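Local coordinates for protein lysine cyclodeaminase (PDB 5YU3) that catalyses the cyclodeamination of L-lysine, probably to L-pipecolate with loss of ammonia, with bound NAD as its cofactor, at residues A124-P136 and A288-D300. Sequence-based numbering, arbitrary orientation.
Sequences AASAVASRLLARP and AAAGRQDTLSVFD. With NA (sodium ion), chain E.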
ATOM      1  N   ALA A 124      -6.662 -20.579   9.145  1.00 13.40           N
ATOM      2  CA  ALA A 124      -8.017 -20.842   8.684  1.00 13.81           C
ATOM      3  C   ALA A 124      -8.031 -21.326   7.240  1.00 15.20           C
ATOM      4  O   ALA A 124      -8.790 -22.234   6.894  1.00 15.79           O
ATOM      5  CB  ALA A 124      -8.886 -19.589   8.823  1.00 14.67           C
ATOM      6  N   ALA A 125      -7.206 -20.725   6.384  1.00 13.78           N
ATOM      7  CA  ALA A 125      -7.210 -21.118   4.976  1.00 16.02           C
ATOM      8  C   ALA A 125      -6.762 -22.567   4.821  1.00 16.02           C
ATOM      9  O   ALA A 125      -7.366 -23.330   4.052  1.00 14.23           O
ATOM     10  CB  ALA A 125      -6.316 -20.183   4.162  1.00 13.98           C
ATOM     11  N   SER A 126      -5.712 -22.961   5.554  1.00 13.76           N
ATOM     12  CA  SER A 126      -5.298 -24.365   5.558  1.00 14.88           C
ATOM     13  C   SER A 126      -6.418 -25.271   6.054  1.00 16.17           C
ATOM     14  O   SER A 126      -6.600 -26.383   5.541  1.00 16.99           O
ATOM     15  CB  SER A 126      -4.042 -24.550   6.411  1.00 14.51           C
ATOM     16  OG  SER A 126      -2.899 -23.987   5.788  1.00 16.37           O
ATOM     17  N   ALA A 127      -7.182 -24.817   7.056  1.00 14.45           N
ATOM     18  CA  ALA A 127      -8.292 -25.620   7.563  1.00 17.57           C
ATOM     19  C   ALA A 127      -9.383 -25.786   6.514  1.00 16.52           C
ATOM     20  O   ALA A 127      -9.950 -26.875   6.372  1.00 16.46           O
ATOM     21  CB  ALA A 127      -8.875 -24.987   8.833  1.00 16.92           C
ATOM     22  N   VAL A 128      -9.697 -24.716   5.769  1.00 14.26           N
ATOM     23  CA  VAL A 128     -10.675 -24.827   4.686  1.00 14.63           C
ATOM     24  C   VAL A 128     -10.208 -25.839   3.646  1.00 15.11           C
ATOM     25  O   VAL A 128     -10.982 -26.699   3.196  1.00 17.06           O
ATOM     26  CB  VAL A 128     -10.926 -23.449   4.042  1.00 15.47           C
ATOM     27  CG1 VAL A 128     -11.813 -23.583   2.802  1.00 17.60           C
ATOM     28  CG2 VAL A 128     -11.570 -22.516   5.051  1.00 15.60           C
ATOM     29  N   ALA A 129      -8.946 -25.736   3.230  1.00 13.33           N
ATOM     30  CA  ALA A 129      -8.432 -26.644   2.204  1.00 15.82           C
ATOM     31  C   ALA A 129      -8.356 -28.074   2.712  1.00 18.75           C
ATOM     32  O   ALA A 129      -8.621 -29.019   1.958  1.00 16.21           O
ATOM     33  CB  ALA A 129      -7.045 -26.206   1.738  1.00 14.64           C
ATOM     34  N   SER A 130      -7.963 -28.252   3.977  1.00 17.08           N
ATOM     35  CA  SER A 130      -7.764 -29.600   4.502  1.00 16.06           C
ATOM     36  C   SER A 130      -9.089 -30.296   4.776  1.00 17.47           C
ATOM     37  O   SER A 130      -9.174 -31.525   4.678  1.00 16.36           O
ATOM     38  CB  SER A 130      -6.912 -29.553   5.766  1.00 15.48           C
ATOM     39  OG  SER A 130      -5.630 -29.009   5.515  1.00 17.66           O
ATOM     40  N   ARG A 131     -10.132 -29.540   5.120  1.00 17.87           N
ATOM     41  CA  ARG A 131     -11.450 -30.147   5.215  1.00 18.33           C
ATOM     42  C   ARG A 131     -11.853 -30.767   3.884  1.00 22.21           C
ATOM     43  O   ARG A 131     -12.469 -31.840   3.848  1.00 18.40           O
ATOM     44  CB  ARG A 131     -12.469 -29.098   5.665  1.00 19.98           C
ATOM     45  CG  ARG A 131     -13.640 -29.651   6.433  1.00 28.92           C
ATOM     46  CD  ARG A 131     -14.250 -28.544   7.273  1.00 26.88           C
ATOM     47  NE  ARG A 131     -14.331 -27.320   6.485  1.00 30.23           N
ATOM     48  CZ  ARG A 131     -14.913 -26.199   6.897  1.00 36.10           C
ATOM     49  NH1 ARG A 131     -15.466 -26.143   8.112  1.00 27.13           N
ATOM     50  NH2 ARG A 131     -14.938 -25.136   6.094  1.00 22.88           N
ATOM     51  N   LEU A 132     -11.494 -30.114   2.775  1.00 18.08           N
ATOM     52  CA  LEU A 132     -11.847 -30.620   1.452  1.00 17.42           C
ATOM     53  C   LEU A 132     -10.955 -31.775   1.004  1.00 20.21           C
ATOM     54  O   LEU A 132     -11.424 -32.662   0.278  1.00 21.08           O
ATOM     55  CB  LEU A 132     -11.763 -29.497   0.413  1.00 16.42           C
ATOM     56  CG  LEU A 132     -12.926 -28.494   0.358  1.00 19.30           C
ATOM     57  CD1 LEU A 132     -12.443 -27.157  -0.180  1.00 22.60           C
ATOM     58  CD2 LEU A 132     -14.068 -29.029  -0.488  1.00 23.81           C
ATOM     59  N   LEU A 133      -9.673 -31.780   1.393  1.00 16.78           N
ATOM     60  CA  LEU A 133      -8.681 -32.622   0.730  1.00 16.83           C
ATOM     61  C   LEU A 133      -7.912 -33.563   1.645  1.00 16.05           C
ATOM     62  O   LEU A 133      -7.173 -34.419   1.135  1.00 13.66           O
ATOM     63  CB  LEU A 133      -7.670 -31.743  -0.031  1.00 17.59           C
ATOM     64  CG  LEU A 133      -8.260 -30.979  -1.221  1.00 18.19           C
ATOM     65  CD1 LEU A 133      -7.269 -29.968  -1.788  1.00 16.78           C
ATOM     66  CD2 LEU A 133      -8.701 -31.954  -2.304  1.00 20.54           C
ATOM     67  N   ALA A 134      -8.016 -33.425   2.958  1.00 16.62           N
ATOM     68  CA  ALA A 134      -7.428 -34.415   3.849  1.00 16.33           C
ATOM     69  C   ALA A 134      -8.486 -35.434   4.251  1.00 17.94           C
ATOM     70  O   ALA A 134      -9.689 -35.149   4.246  1.00 22.19           O
ATOM     71  CB  ALA A 134      -6.844 -33.755   5.104  1.00 18.29           C
ATOM     72  N   ARG A 135      -8.029 -36.626   4.603  1.00 20.50           N
ATOM     73  CA  ARG A 135      -8.935 -37.658   5.080  1.00 20.40           C
ATOM     74  C   ARG A 135      -9.663 -37.157   6.326  1.00 19.60           C
ATOM     75  O   ARG A 135      -9.022 -36.610   7.231  1.00 20.39           O
ATOM     76  CB  ARG A 135      -8.156 -38.932   5.399  1.00 25.00           C
ATOM     77  CG  ARG A 135      -8.085 -39.932   4.246  1.00 26.52           C
ATOM     78  CD  ARG A 135      -7.569 -41.278   4.753  1.00 31.52           C
ATOM     79  NE  ARG A 135      -8.585 -42.014   5.510  1.00 38.61           N
ATOM     80  CZ  ARG A 135      -9.535 -42.774   4.966  1.00 46.25           C
ATOM     81  NH1 ARG A 135      -9.606 -42.919   3.651  1.00 43.80           N
ATOM     82  NH2 ARG A 135     -10.412 -43.400   5.740  1.00 42.49           N
ATOM     83  N   PRO A 136     -10.986 -37.294   6.400  1.00 21.83           N
ATOM     84  CA  PRO A 136     -11.708 -36.775   7.570  1.00 23.09           C
ATOM     85  C   PRO A 136     -11.345 -37.461   8.869  1.00 25.50           C
ATOM     86  O   PRO A 136     -11.652 -36.921   9.937  1.00 24.81           O
ATOM     87  CB  PRO A 136     -13.179 -36.999   7.205  1.00 23.07           C
ATOM     88  CG  PRO A 136     -13.092 -38.081   6.024  1.00 28.19           C
ATOM     89  CD  PRO A 136     -11.963 -37.856   5.404  1.00 25.44           C
ATOM     90  N   ALA A 288     -15.021 -30.895  -8.004  1.00 28.13           N
ATOM     91  CA  ALA A 288     -13.615 -30.867  -8.387  1.00 31.22           C
ATOM     92  C   ALA A 288     -12.721 -31.549  -7.355  1.00 30.20           C
ATOM     93  O   ALA A 288     -11.634 -32.031  -7.698  1.00 33.35           O
ATOM     94  CB  ALA A 288     -13.179 -29.420  -8.612  1.00 33.69           C
ATOM     95  N   ALA A 289     -13.153 -31.612  -6.097  1.00 23.78           N
ATOM     96  CA  ALA A 289     -12.379 -32.256  -5.043  1.00 24.80           C
ATOM     97  C   ALA A 289     -12.823 -33.688  -4.763  1.00 29.84           C
ATOM     98  O   ALA A 289     -12.182 -34.374  -3.956  1.00 25.89           O
ATOM     99  CB  ALA A 289     -12.469 -31.435  -3.752  1.00 25.82           C
ATOM    100  N   ALA A 290     -13.901 -34.150  -5.395  1.00 26.42           N
ATOM    101  CA  ALA A 290     -14.469 -35.450  -5.059  1.00 32.71           C
ATOM    102  C   ALA A 290     -13.468 -36.563  -5.356  1.00 27.87           C
ATOM    103  O   ALA A 290     -12.993 -36.700  -6.488  1.00 32.49           O
ATOM    104  CB  ALA A 290     -15.772 -35.665  -5.831  1.00 28.65           C
ATOM    105  N   GLY A 291     -13.123 -37.340  -4.325  1.00 33.15           N
ATOM    106  CA  GLY A 291     -12.147 -38.403  -4.457  1.00 31.39           C
ATOM    107  C   GLY A 291     -10.706 -37.999  -4.211  1.00 33.09           C
ATOM    108  O   GLY A 291      -9.843 -38.880  -4.092  1.00 31.70           O
ATOM    109  N   ARG A 292     -10.407 -36.706  -4.126  1.00 23.70           N
ATOM    110  CA  ARG A 292      -9.016 -36.289  -3.984  1.00 22.22           C
ATOM    111  C   ARG A 292      -8.506 -36.387  -2.547  1.00 18.32           C
ATOM    112  O   ARG A 292      -7.301 -36.210  -2.313  1.00 18.81           O
ATOM    113  CB  ARG A 292      -8.841 -34.861  -4.504  1.00 24.29           C
ATOM    114  CG  ARG A 292      -9.411 -34.612  -5.904  1.00 26.10           C
ATOM    115  CD  ARG A 292      -8.797 -35.497  -6.977  1.00 34.05           C
ATOM    116  NE  ARG A 292      -9.272 -35.107  -8.308  1.00 40.75           N
ATOM    117  CZ  ARG A 292      -9.428 -35.939  -9.338  1.00 40.62           C
ATOM    118  NH1 ARG A 292      -9.144 -37.232  -9.216  1.00 33.87           N
ATOM    119  NH2 ARG A 292      -9.873 -35.473 -10.500  1.00 36.94           N
ATOM    120  N   GLN A 293      -9.377 -36.660  -1.575  1.00 19.59           N
ATOM    121  CA  GLN A 293      -8.871 -36.907  -0.232  1.00 22.03           C
ATOM    122  C   GLN A 293      -7.982 -38.137  -0.204  1.00 23.31           C
ATOM    123  O   GLN A 293      -7.011 -38.182   0.558  1.00 20.44           O
ATOM    124  CB  GLN A 293     -10.023 -37.074   0.757  1.00 23.49           C
ATOM    125  CG  GLN A 293     -10.744 -35.787   1.108  1.00 24.83           C
ATOM    126  CD  GLN A 293     -12.000 -36.054   1.921  1.00 29.46           C
ATOM    127  OE1 GLN A 293     -12.325 -37.204   2.215  1.00 34.07           O
ATOM    128  NE2 GLN A 293     -12.708 -34.996   2.290  1.00 26.26           N
ATOM    129  N   ASP A 294      -8.283 -39.132  -1.040  1.00 20.59           N
ATOM    130  CA  ASP A 294      -7.618 -40.427  -0.974  1.00 23.69           C
ATOM    131  C   ASP A 294      -6.360 -40.522  -1.823  1.00 23.53           C
ATOM    132  O   ASP A 294      -5.764 -41.602  -1.883  1.00 27.43           O
ATOM    133  CB  ASP A 294      -8.596 -41.532  -1.377  1.00 25.05           C
ATOM    134  CG  ASP A 294      -9.796 -41.584  -0.468  1.00 31.49           C
ATOM    135  OD1 ASP A 294      -9.613 -41.399   0.751  1.00 33.75           O
ATOM    136  OD2 ASP A 294     -10.920 -41.782  -0.970  1.00 42.18           O
ATOM    137  N   THR A 295      -5.938 -39.435  -2.469  1.00 17.50           N
ATOM    138  CA  THR A 295      -4.676 -39.382  -3.187  1.00 18.14           C
ATOM    139  C   THR A 295      -3.895 -38.167  -2.715  1.00 20.26           C
ATOM    140  O   THR A 295      -4.391 -37.356  -1.926  1.00 16.06           O
ATOM    141  CB  THR A 295      -4.874 -39.329  -4.714  1.00 26.39           C
ATOM    142  OG1 THR A 295      -5.892 -38.378  -5.051  1.00 26.98           O
ATOM    143  CG2 THR A 295      -5.326 -40.650  -5.198  1.00 33.91           C
ATOM    144  N   LEU A 296      -2.663 -38.055  -3.196  1.00 18.66           N
ATOM    145  CA  LEU A 296      -1.791 -36.959  -2.788  1.00 17.66           C
ATOM    146  C   LEU A 296      -2.350 -35.623  -3.261  1.00 18.47           C
ATOM    147  O   LEU A 296      -2.670 -35.452  -4.441  1.00 17.99           O
ATOM    148  CB  LEU A 296      -0.380 -37.167  -3.356  1.00 18.62           C
ATOM    149  CG  LEU A 296       0.606 -36.023  -3.102  1.00 20.40           C
ATOM    150  CD1 LEU A 296       0.854 -35.858  -1.608  1.00 23.40           C
ATOM    151  CD2 LEU A 296       1.933 -36.279  -3.851  1.00 21.95           C
ATOM    152  N   SER A 297      -2.480 -34.673  -2.332  1.00 17.48           N
ATOM    153  CA  SER A 297      -2.975 -33.341  -2.647  1.00 16.96           C
ATOM    154  C   SER A 297      -2.079 -32.284  -2.008  1.00 16.47           C
ATOM    155  O   SER A 297      -1.461 -32.505  -0.962  1.00 16.57           O
ATOM    156  CB  SER A 297      -4.447 -33.148  -2.184  1.00 17.18           C
ATOM    157  OG  SER A 297      -4.614 -33.504  -0.810  1.00 13.84           O
ATOM    158  N   VAL A 298      -2.008 -31.127  -2.659  1.00 16.19           N
ATOM    159  CA  VAL A 298      -1.249 -29.989  -2.156  1.00 16.26           C
ATOM    160  C   VAL A 298      -2.126 -28.754  -2.278  1.00 17.45           C
ATOM    161  O   VAL A 298      -2.665 -28.482  -3.356  1.00 15.37           O
ATOM    162  CB  VAL A 298       0.063 -29.769  -2.925  1.00 17.96           C
ATOM    163  CG1 VAL A 298       0.695 -28.432  -2.515  1.00 16.62           C
ATOM    164  CG2 VAL A 298       1.021 -30.926  -2.687  1.00 16.47           C
ATOM    165  N   PHE A 299      -2.266 -28.017  -1.178  1.00 13.70           N
ATOM    166  CA  PHE A 299      -2.864 -26.683  -1.183  1.00 14.23           C
ATOM    167  C   PHE A 299      -1.702 -25.704  -1.202  1.00 16.08           C
ATOM    168  O   PHE A 299      -0.937 -25.621  -0.232  1.00 13.44           O
ATOM    169  CB  PHE A 299      -3.763 -26.472   0.039  1.00 13.78           C
ATOM    170  CG  PHE A 299      -4.148 -25.020   0.297  1.00 14.01           C
ATOM    171  CD1 PHE A 299      -4.559 -24.190  -0.742  1.00 16.73           C
ATOM    172  CD2 PHE A 299      -4.121 -24.506   1.590  1.00 15.32           C
ATOM    173  CE1 PHE A 299      -4.926 -22.855  -0.506  1.00 16.71           C
ATOM    174  CE2 PHE A 299      -4.497 -23.182   1.848  1.00 15.12           C
ATOM    175  CZ  PHE A 299      -4.897 -22.346   0.791  1.00 15.04           C
ATOM    176  N   ASP A 300      -1.544 -25.006  -2.325  1.00 15.29           N
ATOM    177  CA  ASP A 300      -0.486 -24.015  -2.505  1.00 15.40           C
ATOM    178  C   ASP A 300      -0.997 -22.678  -1.985  1.00 16.41           C
ATOM    179  O   ASP A 300      -1.757 -21.985  -2.666  1.00 15.47           O
ATOM    180  CB  ASP A 300      -0.087 -23.921  -3.974  1.00 15.28           C
ATOM    181  CG  ASP A 300       1.196 -23.144  -4.176  1.00 18.16           C
ATOM    182  OD1 ASP A 300       1.895 -22.868  -3.173  1.00 17.14           O
ATOM    183  OD2 ASP A 300       1.529 -22.831  -5.345  1.00 16.83           O
TER
HETATM  184 NA    NA E 401       3.108 -21.740  -0.907  1.00 17.26          NA
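Gln293 lies against the C-terminal end of helix 115-133, among the carbonyls of Leu132, Leu133 and Ala134. Its CA donates a nearly straight C-H contact to Leu133 O (167° at the hydrogen). Gln293 CB stands 3.9 Å from Leu133 O. With chi1 at -73°, Gln293 CG sits beside the backbone N and reaches two carbonyl oxygens, 3.3 Å from Leu132 O and 3.4 Å from Ala134 O. The chain then runs extended (chi2 171°), with Gln293 CD 3.4 Å from Ala134 O. The two ends of the amide have different partners. NE2 gives a weak, bent hydrogen bond to Leu132 O. Gln293 OE1 rests 3.3 Å from Pro136 CD, the two side chains crossing at about a right angle.

Leu133 CD2 packs on Arg292 CB at 3.6 Å and on the methyl of Ala289. Ser297 OG may give a weak hydrogen bond to Leu133 O, but the stronger partner of this hydroxyl is His229 ND1 on the adjacent strand 229-232. Further along, Ala129 CB makes a CH-pi contact over one face of the Phe299 ring, 3.8 Å from its centroid. Arg135 NH1 meets Asp294 OD1 in a weak salt bridge at 3.3 Å; the guanidinium's stronger partner is Asp137, in a salt bridge through NE.

The helix runs nearly antiparallel to strand 297-300, which belongs to the parallel, Rossmann-type sheet of the NAD-binding domain. Asp300 ends this strand and binds the sodium ion through OD1, with the carbonyls of Ala232, Gly234 and Ser301. The chemistry changes along the contact: apolar and aromatic where Phe299 is buried, weakly polar at the helix end, and charged where Arg135 meets Asp294. Each bond that crosses here is weak, and Gln293 brings both an N-H and a C-H donor to the carbonyls at the helix end.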